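Uncharacterized protein (Xanthomonas axonopodis pv. citri, PDB 3OV5) is the VirB7 component of a type IV secretion system, its globular part probably serving at the outer membrane with an N0 domain like that of outer-membrane transport proteins. Local coordinates at residues T17-W22 with N75-Q80; T57-V62 with V68-S73; G42-I47 with A61-Q66. All coordinates share one frame; numbering follows the deposited sequence. Where two conformers were deposited one is given.

Contact 1: residues T17-W22 with N75-Q80; sequences TMLERW and NKLLVQ
L19 sends its two methyl branches to different residues of the strand: CD1 to V79 and CD2 to L77. L19 CD1 lies 3.4 Å from V79 CG2, a carbon-carbon distance shorter than usual van der Waals contact, and at the 1.04 Å resolution of the structure it marks this as a tight point. The L19 CD2 branch meets L77 CD1 at the more relaxed 4.1 Å. L77 CD1 also reaches W22 CB, at 4.0 Å, so the methyl rests against L19 and W22, three residues apart on the helix. The CB atoms of both leucines point toward the other segment, which takes the side chains across the gap; in L77, CG anti to the carbonyl carbon (chi1 -68°) goes with CD1 being the branch that meets the helix.

The single approach involving a polar atom is of the van der Waals kind: L77 CD1 rests 4.0 Å from L19 O. The aromatic terms belong to the helix side. M18 CE sits 3.6 Å above one face of the W22 ring, offset toward the rim, while R21 NH2 lies in plane at the ring edge. W22 NE1 is satisfied by Q7 O, and Y6 meets the indole edge-to-face; together these fix the rotation of the ring.

As for the backbones, the axes of 17-22 and 76-80 approach to 9.7 Å and run nearly antiparallel at 163°, a spacing usual for a helix packed on a sheet and filled here by L19, L77, V79 and W22. L77 and V79 point toward the helix whereas L78 points away, as expected of a strand with one face buried. Helix 15-24 thus packs on the three-stranded sheet 29-32/76-81/68-73, consistent with the N0 domain.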
# COMPACT_ATOMS: atom_id res chain seq x y z
N THR A 17 2.20 8.19 -1.09
CA THR A 17 1.07 9.12 -1.07
C THR A 17 -0.26 8.39 -1.28
O THR A 17 -1.28 8.79 -0.69
CB THR A 17 1.29 10.28 -2.03
OG1 THR A 17 1.45 9.85 -3.35
CG2 THR A 17 2.48 11.15 -1.57
N MET A 18 -0.29 7.34 -2.11
CA MET A 18 -1.49 6.54 -2.22
C MET A 18 -1.83 5.95 -0.86
O MET A 18 -2.99 5.97 -0.41
CB MET A 18 -1.34 5.44 -3.26
CG MET A 18 -2.63 4.65 -3.45
SD MET A 18 -2.49 3.33 -4.66
CE MET A 18 -1.44 2.18 -3.73
N LEU A 19 -0.83 5.37 -0.20
CA LEU A 19 -1.07 4.76 1.10
C LEU A 19 -1.47 5.79 2.16
O LEU A 19 -2.22 5.46 3.06
CB LEU A 19 0.14 3.94 1.52
CG LEU A 19 0.27 2.62 0.76
CD1 LEU A 19 1.62 1.99 1.07
CD2 LEU A 19 -0.86 1.69 1.12
N GLU A 20 -0.94 7.02 2.10
CA GLU A 20 -1.40 8.05 3.01
C GLU A 20 -2.92 8.24 2.85
O GLU A 20 -3.64 8.39 3.85
CB GLU A 20 -0.69 9.38 2.74
CG GLU A 20 0.72 9.42 3.21
CD GLU A 20 1.49 10.63 2.72
OE1 GLU A 20 2.67 10.75 3.14
OE2 GLU A 20 0.96 11.45 1.94
N ARG A 21 -3.39 8.22 1.60
CA ARG A 21 -4.83 8.35 1.36
C ARG A 21 -5.58 7.12 1.87
O ARG A 21 -6.62 7.27 2.55
CB ARG A 21 -5.11 8.66 -0.11
CG ARG A 21 -6.59 8.89 -0.35
CD ARG A 21 -6.91 9.27 -1.81
NE ARG A 21 -6.53 8.20 -2.72
CZ ARG A 21 -7.20 7.06 -2.85
NH1 ARG A 21 -8.39 6.89 -2.28
NH2 ARG A 21 -6.69 6.08 -3.58
N TRP A 22 -5.12 5.91 1.52
CA TRP A 22 -5.81 4.72 2.04
C TRP A 22 -5.89 4.76 3.56
O TRP A 22 -6.90 4.40 4.16
CB TRP A 22 -5.10 3.45 1.62
CG TRP A 22 -5.18 3.10 0.15
CD1 TRP A 22 -5.68 3.86 -0.89
CD2 TRP A 22 -4.72 1.87 -0.43
NE1 TRP A 22 -5.56 3.17 -2.09
CE2 TRP A 22 -4.97 1.95 -1.83
CE3 TRP A 22 -4.14 0.72 0.10
CZ2 TRP A 22 -4.66 0.90 -2.69
CZ3 TRP A 22 -3.83 -0.32 -0.77
CH2 TRP A 22 -4.07 -0.22 -2.14
N ASN A 75 -4.11 -0.71 13.62
CA ASN A 75 -4.57 0.46 12.90
C ASN A 75 -3.52 0.92 11.88
O ASN A 75 -3.61 2.06 11.44
CB ASN A 75 -4.96 1.60 13.86
CG ASN A 75 -3.77 2.16 14.62
OD1 ASN A 75 -2.87 1.43 15.03
ND2 ASN A 75 -3.75 3.48 14.80
N LYS A 76 -2.53 0.07 11.51
CA LYS A 76 -1.46 0.57 10.63
C LYS A 76 -1.39 -0.11 9.30
O LYS A 76 -1.55 -1.33 9.22
CB LYS A 76 -0.06 0.37 11.27
CG LYS A 76 0.21 1.13 12.55
CD LYS A 76 1.10 0.35 13.48
CE LYS A 76 1.18 1.04 14.82
NZ LYS A 76 1.64 0.05 15.77
N LEU A 77 -1.11 0.68 8.27
CA LEU A 77 -0.56 0.15 7.05
C LEU A 77 0.96 0.24 7.20
O LEU A 77 1.50 1.30 7.46
CB LEU A 77 -1.06 0.97 5.86
CG LEU A 77 -2.56 0.81 5.60
CD1 LEU A 77 -3.04 1.84 4.60
CD2 LEU A 77 -2.83 -0.55 5.01
N LEU A 78 1.62 -0.91 7.08
CA LEU A 78 3.04 -1.05 7.36
C LEU A 78 3.78 -1.42 6.08
O LEU A 78 3.48 -2.45 5.46
CB LEU A 78 3.26 -2.15 8.41
CG LEU A 78 4.70 -2.46 8.78
CD1 LEU A 78 5.46 -1.26 9.32
CD2 LEU A 78 4.70 -3.58 9.78
N VAL A 79 4.71 -0.55 5.67
CA VAL A 79 5.53 -0.77 4.48
C VAL A 79 6.96 -0.93 4.96
O VAL A 79 7.47 -0.04 5.63
CB VAL A 79 5.43 0.42 3.50
CG1 VAL A 79 6.23 0.09 2.25
CG2 VAL A 79 3.98 0.74 3.16
N GLN A 80 7.61 -2.05 4.64
CA GLN A 80 8.91 -2.32 5.24
C GLN A 80 9.66 -3.29 4.34
O GLN A 80 9.06 -3.97 3.50
CB GLN A 80 8.75 -2.93 6.64
CG GLN A 80 8.02 -4.26 6.58
CD GLN A 80 7.83 -4.93 7.90
OE1 GLN A 80 8.66 -4.82 8.83
NE2 GLN A 80 6.76 -5.69 7.99

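Contact 2: residues T57-V62 with V68-S73; sequences TELSAV and VSVSVS
S60 OG accepts the backbone N-H of V70 at 3.0 Å between S60 OG and V70 N, and the N-H...O angle of 169° makes the bond nearly straight. The hydroxyl is placed for this by a chi1 of -168°, which sets OG opposite the helix backbone N and extends it over the strand. The backbones are correspondingly close: the CA atoms of S60 and V70 are 4.5 Å apart, and the short axes come within 6.6 Å at 175°, almost exactly antiparallel. The small S60 side chain lies between the two backbones, its CB 3.3 Å from V70 O.

The rest of the first shell is mostly van der Waals contact. V70 points toward the helix, its CB and CG2 lying alongside the backbone of S60. Its other methyl, CG1, meets L59 CD2 at 4.3 Å, a looser contact.

Next comes a shell of ordered water. Water 2 bonds to S60 OG and donates to V68 O. Water 3 also bonds to S60 OG, 2.7 Å away, with a weak further donation to V70 O, so three partners grip the hydroxyl: V70 N and two waters. Water 1 donates to both T57 OG1 and V70 O, bridging helix and strand one turn earlier along the helix. The polar edge is therefore hydrated while V70 and L59 close the buried side.

Further out, T57 OG1 is also bonded to Q53 O. S69 and S71 make the backbone bonds to strand 76-81, with Q80 and L78, whereas V70 N and O face the helix; S60 OG and the waters thus serve the outer edge of the sheet. L59 reaches L15, M18, L19 and W22, and V70 and V72 pack on A56, so helix 52-63 lies along an outer strand and against helix 15-24.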
# COMPACT_ATOMS: atom_id res chain seq x y z
N THR A 57 -2.31 -6.57 0.41
CA THR A 57 -1.62 -7.79 -0.02
C THR A 57 -1.31 -7.74 -1.53
O THR A 57 -0.20 -8.09 -1.96
CB THR A 57 -2.45 -9.01 0.39
OG1 THR A 57 -2.57 -8.97 1.83
CG2 THR A 57 -1.81 -10.31 -0.01
N GLU A 58 -2.27 -7.29 -2.34
CA GLU A 58 -1.99 -7.09 -3.76
C GLU A 58 -0.85 -6.11 -3.94
O GLU A 58 0.05 -6.32 -4.77
CB GLU A 58 -3.22 -6.58 -4.50
CG GLU A 58 -4.35 -7.58 -4.64
CD GLU A 58 -5.44 -7.06 -5.56
OE1 GLU A 58 -5.12 -6.79 -6.74
OE2 GLU A 58 -6.61 -6.93 -5.12
N LEU A 59 -0.90 -5.01 -3.20
CA LEU A 59 0.14 -3.99 -3.31
C LEU A 59 1.50 -4.54 -2.89
O LEU A 59 2.53 -4.25 -3.52
CB LEU A 59 -0.26 -2.78 -2.50
CG LEU A 59 0.59 -1.53 -2.69
CD1 LEU A 59 0.55 -1.05 -4.13
CD2 LEU A 59 0.11 -0.45 -1.74
N SER A 60 1.49 -5.31 -1.81
CA SER A 60 2.69 -5.99 -1.36
C SER A 60 3.31 -6.82 -2.49
O SER A 60 4.51 -6.76 -2.73
CB SER A 60 2.33 -6.88 -0.17
OG SER A 60 3.52 -7.33 0.45
N ALA A 61 2.49 -7.60 -3.19
CA ALA A 61 2.99 -8.45 -4.26
C ALA A 61 3.59 -7.60 -5.38
O ALA A 61 4.59 -8.00 -6.00
CB ALA A 61 1.90 -9.33 -4.79
N VAL A 62 2.99 -6.43 -5.66
CA VAL A 62 3.50 -5.57 -6.72
C VAL A 62 4.92 -5.10 -6.42
O VAL A 62 5.73 -4.97 -7.34
CB VAL A 62 2.54 -4.39 -6.95
CG1 VAL A 62 3.15 -3.37 -7.86
CG2 VAL A 62 1.20 -4.88 -7.50
N VAL A 68 9.95 -5.28 -0.88
CA VAL A 68 9.03 -4.58 -0.00
C VAL A 68 7.86 -5.46 0.39
O VAL A 68 7.32 -6.20 -0.45
CB VAL A 68 8.50 -3.33 -0.75
CG1 VAL A 68 7.42 -2.61 0.06
CG2 VAL A 68 9.63 -2.40 -1.14
N SER A 69 7.45 -5.34 1.67
CA SER A 69 6.21 -5.90 2.18
C SER A 69 5.26 -4.77 2.57
O SER A 69 5.68 -3.78 3.19
CB SER A 69 6.51 -6.69 3.46
OG SER A 69 5.33 -7.09 4.12
N VAL A 70 4.00 -4.90 2.17
CA VAL A 70 2.92 -4.03 2.64
C VAL A 70 1.92 -4.90 3.37
O VAL A 70 1.50 -5.93 2.84
CB VAL A 70 2.21 -3.32 1.47
CG1 VAL A 70 1.10 -2.39 2.00
CG2 VAL A 70 3.22 -2.54 0.60
N SER A 71 1.55 -4.50 4.58
CA SER A 71 0.64 -5.31 5.38
C SER A 71 -0.20 -4.42 6.28
O SER A 71 0.10 -3.23 6.45
CB SER A 71 1.39 -6.36 6.19
OG SER A 71 2.26 -5.73 7.13
N VAL A 72 -1.26 -5.01 6.81
CA VAL A 72 -2.11 -4.41 7.82
C VAL A 72 -1.72 -4.98 9.20
O VAL A 72 -1.75 -6.20 9.40
CB VAL A 72 -3.59 -4.75 7.55
CG1 VAL A 72 -4.47 -4.13 8.60
CG2 VAL A 72 -4.01 -4.31 6.15
N SER A 73 -1.29 -4.06 10.08
CA SER A 73 -0.83 -4.34 11.45
C SER A 73 -1.63 -3.38 12.36
O SER A 73 -1.32 -2.20 12.47
CB SER A 73 0.69 -4.08 11.55
OG SER A 73 1.42 -4.99 12.40
O HOH W 1 -0.30 -7.99 3.40
O HOH W 2 5.97 -8.58 -0.39
O HOH W 3 3.11 -8.93 2.57

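Contact 3: residues G42-I47 with A61-Q66; sequences GPVSAI and AVYAAQ
V44 CG2 is the methyl on which the buried part of this contact turns: it stands 4.0 Å from V62 CG1 and equally 4.0 Å from Y63 CE1. The V44 side chain crosses those of V62 and Y63 at about a right angle, and its methyl approaches the phenol ring obliquely. Y63 CG lies anti to the carbonyl carbon (chi1 -72°), which carries the ring across toward V44, so that its far half, CE1 and OH, reaches that residue. V44 and Y63 are buried, and M18 and L59 add further apolar contact to V44. Within this part the phenol oxygen is satisfied: Y63 OH is bonded to T39 O and to I41 N, which anchors the ring at its polar end.

The outer part differs in burial, not in distance. P43 CB approaches V62 CG2 at the same 4.0 Å, but P43 is exposed and V62 partly exposed, so one side of the pair faces solvent. V62 bridges the two regimes: CG1 touches both V44 CG2 and P43 CB, CG2 only P43 CB within these segments. The exposed proline stands in a 3-10 segment whose own bonds, S45 N to G42 O at 2.9 Å, A46 N to P43 O and I47 N to V44 O, brace the turn internally.

Just 163 Å² is buried in all, and the direct pairs are carbon to carbon at ordinary van der Waals distances. Such chemistry is weakly directional: shape and burial join the 3-10 turn to helix 52-63, while Y63 OH adds directional bonds to T39 O and I41 N.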
# COMPACT_ATOMS: atom_id res chain seq x y z
N GLY A 42 2.48 0.28 -13.21
CA GLY A 42 1.27 -0.17 -13.88
C GLY A 42 0.42 -1.20 -13.15
O GLY A 42 -0.78 -1.04 -13.11
N PRO A 43 1.02 -2.28 -12.61
CA PRO A 43 0.23 -3.32 -11.93
C PRO A 43 -0.64 -2.81 -10.77
O PRO A 43 -1.59 -3.48 -10.40
CB PRO A 43 1.31 -4.33 -11.45
CG PRO A 43 2.46 -4.10 -12.26
CD PRO A 43 2.42 -2.70 -12.80
N VAL A 44 -0.30 -1.66 -10.19
CA VAL A 44 -1.15 -1.11 -9.14
C VAL A 44 -2.56 -0.80 -9.68
O VAL A 44 -3.53 -0.81 -8.92
CB VAL A 44 -0.51 0.15 -8.51
CG1 VAL A 44 -1.38 0.76 -7.46
CG2 VAL A 44 0.83 -0.14 -7.92
N SER A 45 -2.66 -0.56 -11.00
CA SER A 45 -3.96 -0.24 -11.61
C SER A 45 -4.93 -1.42 -11.55
O SER A 45 -6.13 -1.23 -11.76
CB SER A 45 -3.72 0.28 -13.02
OG SER A 45 -3.09 1.56 -12.91
N ALA A 46 -4.47 -2.62 -11.25
CA ALA A 46 -5.35 -3.78 -11.11
C ALA A 46 -6.12 -3.78 -9.80
O ALA A 46 -7.10 -4.52 -9.66
CB ALA A 46 -4.54 -5.07 -11.25
N ILE A 47 -5.68 -3.00 -8.80
CA ILE A 47 -6.26 -3.13 -7.47
C ILE A 47 -7.57 -2.36 -7.39
O ILE A 47 -7.61 -1.15 -7.67
CB ILE A 47 -5.29 -2.61 -6.42
CG1 ILE A 47 -3.96 -3.38 -6.52
CG2 ILE A 47 -5.92 -2.70 -5.03
CD1 ILE A 47 -2.87 -2.84 -5.57
N ALA A 61 2.49 -7.60 -3.19
CA ALA A 61 2.99 -8.45 -4.26
C ALA A 61 3.59 -7.60 -5.38
O ALA A 61 4.59 -8.00 -6.00
CB ALA A 61 1.90 -9.33 -4.79
N VAL A 62 2.99 -6.43 -5.66
CA VAL A 62 3.50 -5.57 -6.72
C VAL A 62 4.92 -5.10 -6.42
O VAL A 62 5.73 -4.97 -7.34
CB VAL A 62 2.54 -4.39 -6.95
CG1 VAL A 62 3.15 -3.37 -7.86
CG2 VAL A 62 1.20 -4.88 -7.50
N TYR A 63 5.19 -4.80 -5.13
CA TYR A 63 6.49 -4.27 -4.72
C TYR A 63 7.42 -5.33 -4.12
O TYR A 63 8.53 -5.01 -3.70
CB TYR A 63 6.31 -3.03 -3.80
CG TYR A 63 5.82 -1.83 -4.58
CD1 TYR A 63 4.46 -1.64 -4.81
CD2 TYR A 63 6.73 -0.93 -5.13
CE1 TYR A 63 4.02 -0.57 -5.61
CE2 TYR A 63 6.30 0.16 -5.92
CZ TYR A 63 4.93 0.31 -6.15
OH TYR A 63 4.44 1.33 -6.95
N ALA A 64 7.02 -6.60 -4.14
CA ALA A 64 7.83 -7.67 -3.54
C ALA A 64 9.18 -7.79 -4.20
O ALA A 64 10.17 -8.08 -3.51
CB ALA A 64 7.10 -9.00 -3.60
N ALA A 65 9.24 -7.65 -5.53
CA ALA A 65 10.53 -7.85 -6.23
C ALA A 65 11.51 -6.73 -5.93
O ALA A 65 12.71 -6.91 -6.16
CB ALA A 65 10.31 -7.99 -7.73
N GLN A 66 11.02 -5.60 -5.44
CA GLN A 66 11.85 -4.51 -4.91
C GLN A 66 12.29 -4.75 -3.46
O GLN A 66 13.04 -3.96 -2.91
CB GLN A 66 11.06 -3.20 -5.08
CG GLN A 66 11.75 -1.91 -4.73
CD GLN A 66 12.90 -1.54 -5.63
OE1 GLN A 66 13.48 -2.36 -6.33
NE2 GLN A 66 13.23 -0.27 -5.67

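The three contacts adjoin one another. Contacts 1 and 2 have centres about 10 Å apart and meet twice: their strands are antiparallel neighbours in one sheet, and M18 CE packs on L59 CD2 at 3.6 Å between the two helices. Contacts 2 and 3, centres about 9 Å apart, both use helix 52-63; a probable bond from V68 N to Y63 O, 3.2 Å, marks the passage from helix to strand. Contact 3 meets contact 1 more lightly, the centres being about 15 Å apart, with M18 SD 4.0 Å from V44 CG1. Along the chain, contacts 2 and 3 are nested within the loop closed by contact 1.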